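Local coordinates for protein putative carbohydrate-active enzyme (Uncultured organism, PDB 5WH8) that probably hydrolyses O-glycosidic bonds in cellulose-like polysaccharides, this chain being the glycoside hydrolase family 5 module of a longer, probably secreted, multi-modular cellulase, at residues Phe210-Gln224 with Tyr250-Arg264. Numbering follows the deposited sequence. Where two conformers were deposited one is given.
With EDO (1,2-ethanediol), chain N; EDO (1,2-ethanediol), chain D.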
# COMPACT_ATOMS: atom_id res chain seq x y z
N PHE A 210 -7.35 -8.82 -0.08
CA PHE A 210 -8.58 -9.52 -0.44
C PHE A 210 -9.15 -9.00 -1.74
O PHE A 210 -8.91 -7.86 -2.11
CB PHE A 210 -9.65 -9.42 0.67
CG PHE A 210 -10.34 -8.07 0.78
CD1 PHE A 210 -11.45 -7.79 -0.00
CD2 PHE A 210 -9.92 -7.10 1.67
CE1 PHE A 210 -12.09 -6.57 0.05
CE2 PHE A 210 -10.57 -5.86 1.72
CZ PHE A 210 -11.66 -5.62 0.91
N TYR A 211 -9.92 -9.86 -2.40
CA TYR A 211 -10.65 -9.52 -3.61
C TYR A 211 -12.10 -10.00 -3.39
O TYR A 211 -12.34 -11.17 -3.10
CB TYR A 211 -9.97 -10.15 -4.86
CG TYR A 211 -8.84 -9.29 -5.35
CD1 TYR A 211 -7.62 -9.28 -4.71
CD2 TYR A 211 -9.04 -8.42 -6.42
CE1 TYR A 211 -6.59 -8.43 -5.12
CE2 TYR A 211 -8.03 -7.57 -6.84
CZ TYR A 211 -6.82 -7.58 -6.20
OH TYR A 211 -5.85 -6.70 -6.63
N SER A 212 -13.05 -9.07 -3.49
CA SER A 212 -14.40 -9.33 -2.99
C SER A 212 -15.17 -10.37 -3.81
O SER A 212 -16.18 -10.90 -3.33
CB SER A 212 -15.19 -8.02 -2.90
OG SER A 212 -15.52 -7.50 -4.14
N GLY A 213 -14.69 -10.70 -4.99
CA GLY A 213 -15.26 -11.79 -5.77
C GLY A 213 -14.70 -13.16 -5.46
O GLY A 213 -15.18 -14.18 -6.00
N THR A 214 -13.72 -13.21 -4.54
CA THR A 214 -12.97 -14.42 -4.26
C THR A 214 -12.94 -14.74 -2.76
O THR A 214 -13.12 -15.89 -2.37
CB THR A 214 -11.53 -14.28 -4.79
OG1 THR A 214 -11.58 -13.98 -6.20
CG2 THR A 214 -10.72 -15.53 -4.58
N HIS A 215 -12.69 -13.73 -1.94
CA HIS A 215 -12.43 -13.95 -0.51
C HIS A 215 -13.59 -13.43 0.32
O HIS A 215 -14.07 -12.33 0.11
CB HIS A 215 -11.13 -13.27 -0.08
CG HIS A 215 -9.98 -13.59 -0.98
ND1 HIS A 215 -9.43 -12.68 -1.84
CD2 HIS A 215 -9.32 -14.75 -1.17
CE1 HIS A 215 -8.46 -13.26 -2.53
NE2 HIS A 215 -8.37 -14.52 -2.14
N THR A 216 -14.04 -14.23 1.27
CA THR A 216 -15.19 -13.87 2.08
C THR A 216 -14.90 -14.20 3.57
O THR A 216 -13.83 -13.87 4.07
CB THR A 216 -16.47 -14.53 1.53
OG1 THR A 216 -17.59 -14.18 2.34
CG2 THR A 216 -16.32 -16.02 1.44
N GLN A 217 -15.85 -14.83 4.25
CA GLN A 217 -15.75 -15.04 5.70
C GLN A 217 -14.46 -15.70 6.15
O GLN A 217 -13.87 -15.29 7.16
CB GLN A 217 -16.91 -15.88 6.23
CG GLN A 217 -16.84 -16.05 7.77
CD GLN A 217 -17.88 -17.02 8.30
OE1 GLN A 217 -19.01 -17.07 7.81
NE2 GLN A 217 -17.48 -17.82 9.31
N TYR A 218 -14.05 -16.76 5.46
CA TYR A 218 -12.85 -17.52 5.86
C TYR A 218 -11.64 -16.60 6.06
O TYR A 218 -10.89 -16.72 7.05
CB TYR A 218 -12.51 -18.60 4.82
CG TYR A 218 -11.26 -19.47 5.06
CD1 TYR A 218 -10.78 -19.77 6.34
CD2 TYR A 218 -10.58 -20.01 3.97
CE1 TYR A 218 -9.65 -20.59 6.51
CE2 TYR A 218 -9.46 -20.81 4.14
CZ TYR A 218 -9.00 -21.10 5.40
OH TYR A 218 -7.88 -21.91 5.53
N LEU A 219 -11.44 -15.67 5.13
CA LEU A 219 -10.31 -14.76 5.25
C LEU A 219 -10.49 -13.74 6.37
O LEU A 219 -9.52 -13.39 7.04
CB LEU A 219 -10.04 -14.06 3.90
CG LEU A 219 -8.72 -13.27 3.85
CD1 LEU A 219 -7.49 -14.11 4.23
CD2 LEU A 219 -8.57 -12.66 2.44
N ARG A 220 -11.72 -13.23 6.57
CA ARG A 220 -11.99 -12.35 7.71
C ARG A 220 -11.72 -13.07 9.03
O ARG A 220 -11.18 -12.49 9.97
CB ARG A 220 -13.44 -11.82 7.67
CG ARG A 220 -13.65 -10.78 6.56
CD ARG A 220 -15.01 -10.10 6.62
NE ARG A 220 -16.11 -10.99 6.25
CZ ARG A 220 -16.59 -11.15 5.01
NH1 ARG A 220 -16.04 -10.51 3.98
NH2 ARG A 220 -17.61 -11.96 4.79
N ASP A 221 -12.06 -14.36 9.10
CA ASP A 221 -11.82 -15.13 10.32
C ASP A 221 -10.31 -15.31 10.58
O ASP A 221 -9.83 -15.19 11.71
CB ASP A 221 -12.47 -16.52 10.25
CG ASP A 221 -13.98 -16.51 10.38
OD1 ASP A 221 -14.57 -15.54 10.91
OD2 ASP A 221 -14.60 -17.50 9.93
N LYS A 222 -9.55 -15.63 9.53
CA LYS A 222 -8.09 -15.68 9.62
C LYS A 222 -7.51 -14.36 10.12
O LYS A 222 -6.63 -14.32 10.98
CB LYS A 222 -7.47 -16.03 8.25
CG LYS A 222 -7.61 -17.51 7.90
CD LYS A 222 -7.48 -17.82 6.40
CE LYS A 222 -6.10 -17.47 5.80
NZ LYS A 222 -4.97 -18.23 6.39
N ALA A 223 -8.01 -13.26 9.57
CA ALA A 223 -7.54 -11.95 9.99
C ALA A 223 -7.88 -11.71 11.46
O ALA A 223 -7.06 -11.14 12.21
CB ALA A 223 -8.14 -10.85 9.12
N GLN A 224 -9.07 -12.15 11.89
CA GLN A 224 -9.46 -11.94 13.29
C GLN A 224 -8.55 -12.73 14.25
O GLN A 224 -8.28 -12.25 15.36
CB GLN A 224 -10.93 -12.33 13.54
CG GLN A 224 -11.46 -11.87 14.90
CD GLN A 224 -11.50 -10.37 14.98
OE1 GLN A 224 -12.08 -9.73 14.09
NE2 GLN A 224 -10.88 -9.79 16.00
N TYR A 250 -18.30 -7.12 -7.46
CA TYR A 250 -18.99 -7.71 -6.30
C TYR A 250 -19.09 -6.70 -5.16
O TYR A 250 -18.42 -6.80 -4.15
CB TYR A 250 -18.23 -8.96 -5.86
CG TYR A 250 -18.20 -10.07 -6.89
CD1 TYR A 250 -17.32 -10.03 -7.97
CD2 TYR A 250 -19.04 -11.16 -6.79
CE1 TYR A 250 -17.28 -11.05 -8.91
CE2 TYR A 250 -19.00 -12.18 -7.73
CZ TYR A 250 -18.14 -12.11 -8.79
OH TYR A 250 -18.09 -13.15 -9.72
N PHE A 251 -19.96 -5.73 -5.34
CA PHE A 251 -20.04 -4.61 -4.41
C PHE A 251 -20.72 -4.96 -3.08
O PHE A 251 -20.41 -4.34 -2.06
CB PHE A 251 -20.78 -3.44 -5.07
CG PHE A 251 -20.05 -2.83 -6.25
CD1 PHE A 251 -18.67 -2.73 -6.29
CD2 PHE A 251 -20.78 -2.33 -7.31
CE1 PHE A 251 -18.03 -2.15 -7.37
CE2 PHE A 251 -20.13 -1.75 -8.41
CZ PHE A 251 -18.76 -1.67 -8.44
N ASP A 252 -21.66 -5.91 -3.09
CA ASP A 252 -22.30 -6.31 -1.82
C ASP A 252 -21.26 -6.94 -0.88
O ASP A 252 -21.20 -6.60 0.32
CB ASP A 252 -23.46 -7.27 -2.07
CG ASP A 252 -24.65 -6.60 -2.75
OD1 ASP A 252 -24.99 -5.45 -2.40
OD2 ASP A 252 -25.26 -7.24 -3.62
N GLU A 253 -20.42 -7.83 -1.40
CA GLU A 253 -19.39 -8.46 -0.58
C GLU A 253 -18.33 -7.42 -0.21
O GLU A 253 -17.81 -7.41 0.92
CB GLU A 253 -18.76 -9.68 -1.29
CG GLU A 253 -17.69 -10.42 -0.45
CD GLU A 253 -18.26 -11.12 0.78
OE1 GLU A 253 -19.46 -11.52 0.75
OE2 GLU A 253 -17.51 -11.29 1.76
N CYS A 254 -18.01 -6.50 -1.12
CA CYS A 254 -17.07 -5.44 -0.76
C CYS A 254 -17.64 -4.56 0.35
O CYS A 254 -16.90 -4.12 1.22
CB CYS A 254 -16.68 -4.60 -1.98
SG CYS A 254 -15.12 -3.70 -1.74
N ASN A 255 -18.95 -4.31 0.33
CA ASN A 255 -19.56 -3.53 1.43
C ASN A 255 -19.38 -4.24 2.78
O ASN A 255 -19.09 -3.61 3.79
CB ASN A 255 -21.04 -3.27 1.15
CG ASN A 255 -21.28 -2.15 0.14
OD1 ASN A 255 -20.41 -1.33 -0.12
ND2 ASN A 255 -22.50 -2.10 -0.41
N THR A 256 -19.54 -5.56 2.79
CA THR A 256 -19.28 -6.35 3.99
C THR A 256 -17.85 -6.18 4.48
O THR A 256 -17.63 -5.91 5.67
CB THR A 256 -19.58 -7.84 3.75
OG1 THR A 256 -20.97 -7.99 3.41
CG2 THR A 256 -19.28 -8.70 4.97
N TRP A 257 -16.88 -6.30 3.57
CA TRP A 257 -15.50 -6.05 3.90
C TRP A 257 -15.27 -4.63 4.41
O TRP A 257 -14.49 -4.43 5.33
CB TRP A 257 -14.61 -6.30 2.68
CG TRP A 257 -14.18 -7.73 2.47
CD1 TRP A 257 -14.67 -8.62 1.55
CD2 TRP A 257 -13.12 -8.42 3.16
NE1 TRP A 257 -13.99 -9.80 1.62
CE2 TRP A 257 -13.04 -9.72 2.60
CE3 TRP A 257 -12.23 -8.08 4.17
CZ2 TRP A 257 -12.11 -10.66 3.04
CZ3 TRP A 257 -11.32 -9.02 4.61
CH2 TRP A 257 -11.26 -10.29 4.04
N MET A 258 -15.91 -3.62 3.78
CA MET A 258 -15.73 -2.23 4.22
C MET A 258 -16.25 -2.01 5.62
O MET A 258 -15.59 -1.38 6.41
CB MET A 258 -16.43 -1.27 3.26
CG MET A 258 -15.77 -1.19 1.92
SD MET A 258 -14.50 0.08 1.91
CE MET A 258 -13.78 -0.18 0.26
N ASP A 259 -17.41 -2.59 5.94
CA ASP A 259 -17.97 -2.46 7.29
C ASP A 259 -17.03 -3.10 8.30
O ASP A 259 -16.81 -2.58 9.41
CB ASP A 259 -19.35 -3.10 7.38
CG ASP A 259 -20.43 -2.26 6.76
OD1 ASP A 259 -20.24 -1.03 6.64
OD2 ASP A 259 -21.48 -2.83 6.39
N TRP A 260 -16.49 -4.25 7.91
CA TRP A 260 -15.60 -5.03 8.77
C TRP A 260 -14.31 -4.25 9.04
O TRP A 260 -13.84 -4.17 10.19
CB TRP A 260 -15.31 -6.40 8.11
CG TRP A 260 -14.37 -7.32 8.88
CD1 TRP A 260 -14.71 -8.26 9.81
CD2 TRP A 260 -12.95 -7.40 8.73
NE1 TRP A 260 -13.58 -8.92 10.26
CE2 TRP A 260 -12.48 -8.40 9.61
CE3 TRP A 260 -12.02 -6.72 7.93
CZ2 TRP A 260 -11.12 -8.72 9.73
CZ3 TRP A 260 -10.67 -7.02 8.07
CH2 TRP A 260 -10.24 -8.03 8.95
N MET A 261 -13.73 -3.65 8.00
CA MET A 261 -12.52 -2.85 8.18
C MET A 261 -12.79 -1.59 9.01
O MET A 261 -11.98 -1.22 9.85
CB MET A 261 -11.92 -2.43 6.83
CG MET A 261 -11.27 -3.58 6.04
SD MET A 261 -10.39 -3.04 4.54
CE MET A 261 -11.74 -2.62 3.43
N ASP A 262 -13.90 -0.92 8.75
CA ASP A 262 -14.24 0.28 9.49
C ASP A 262 -14.37 -0.01 10.99
O ASP A 262 -13.92 0.80 11.80
CB ASP A 262 -15.56 0.89 8.98
CG ASP A 262 -15.44 1.49 7.58
OD1 ASP A 262 -14.30 1.62 7.07
OD2 ASP A 262 -16.49 1.86 7.01
N ALA A 263 -14.97 -1.15 11.35
CA ALA A 263 -15.18 -1.47 12.76
C ALA A 263 -13.87 -1.71 13.48
O ALA A 263 -13.80 -1.52 14.70
CB ALA A 263 -16.07 -2.69 12.88
N ARG A 264 -12.85 -2.11 12.73
CA ARG A 264 -11.52 -2.40 13.25
C ARG A 264 -10.49 -1.29 12.95
O ARG A 264 -9.31 -1.42 13.28
CB ARG A 264 -11.07 -3.74 12.67
CG ARG A 264 -11.83 -4.91 13.27
CD ARG A 264 -11.86 -6.14 12.40
NE ARG A 264 -12.73 -7.15 13.00
CZ ARG A 264 -14.07 -7.11 12.96
NH1 ARG A 264 -14.71 -6.15 12.31
NH2 ARG A 264 -14.77 -8.07 13.56
C1 EDO N . -11.47 -17.58 1.42
O1 EDO N . -12.24 -16.50 1.99
C2 EDO N . -9.98 -17.29 1.28
O2 EDO N . -9.22 -17.80 2.39
C1 EDO D . -15.91 4.28 4.26
O1 EDO D . -16.25 4.33 5.66
C2 EDO D . -15.19 2.97 3.96
O2 EDO D . -14.02 2.86 4.78
O HOH W 1 -20.12 -12.93 2.91
O HOH W 2 -13.92 -11.05 12.28
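The indole of Trp-257 is sandwiched between the Phe-210 ring on one face and the side chain of Arg-220 on the other. Phe-210 makes an offset stack with the five-membered ring, centroids 3.7 Å apart and planes only 4° from parallel, while Met-261 meets the Phe-210 edge in a Met-aromatic contact. These groups join neighbouring units of a (beta/alpha)8 TIM barrel: Phe-210 lies next to last in strand 204-211, and helical segments 217-224 and 251-263 run nearly parallel outside the barrel, their axes at 12°. The Phe-210 ring also meets that of Phe-238 on the neighbouring strand 233-239.

Arg-220 lies as a knob among Glu-253, Thr-256, Trp-257 and Trp-260. Its CG rests over the six-membered ring of Trp-257, its CD stands 3.6 Å from Trp-260 CG over that indole's face, and a bend at chi3 (-71°) brings the guanidinium to stand steeply on the Trp-257 face, NH1 lowest and CZ above the five-membered ring, a cation-pi contact. Thr-256 CG2 covers one guanidinium face. In the guanidinium plane, NH1 (2.8 Å) and NH2 both donate to Glu-253 OE2, a salt bridge that should help keep the carboxylate ionised. Water 1 links Glu-253 OE1 to Thr-216 OG1.

At its edge Trp-257 NE1 donates to His-215 O at 2.9 Å, nearly straight and in the indole plane, although it approaches from above the carbonyl plane; this fixes the ring's rotation and ties the loop after the strand to the helix. In that loop Gly-213 CA sits over the Tyr-250 ring, and Ser-212 OG donates to Tyr-250 O, 3.0 Å away. Farther along the two helices, Gln-224 OE1 accepts from Arg-264 NE (2.9 Å) and NH2, and from water 2, which in turn accepts from Trp-260 NE1.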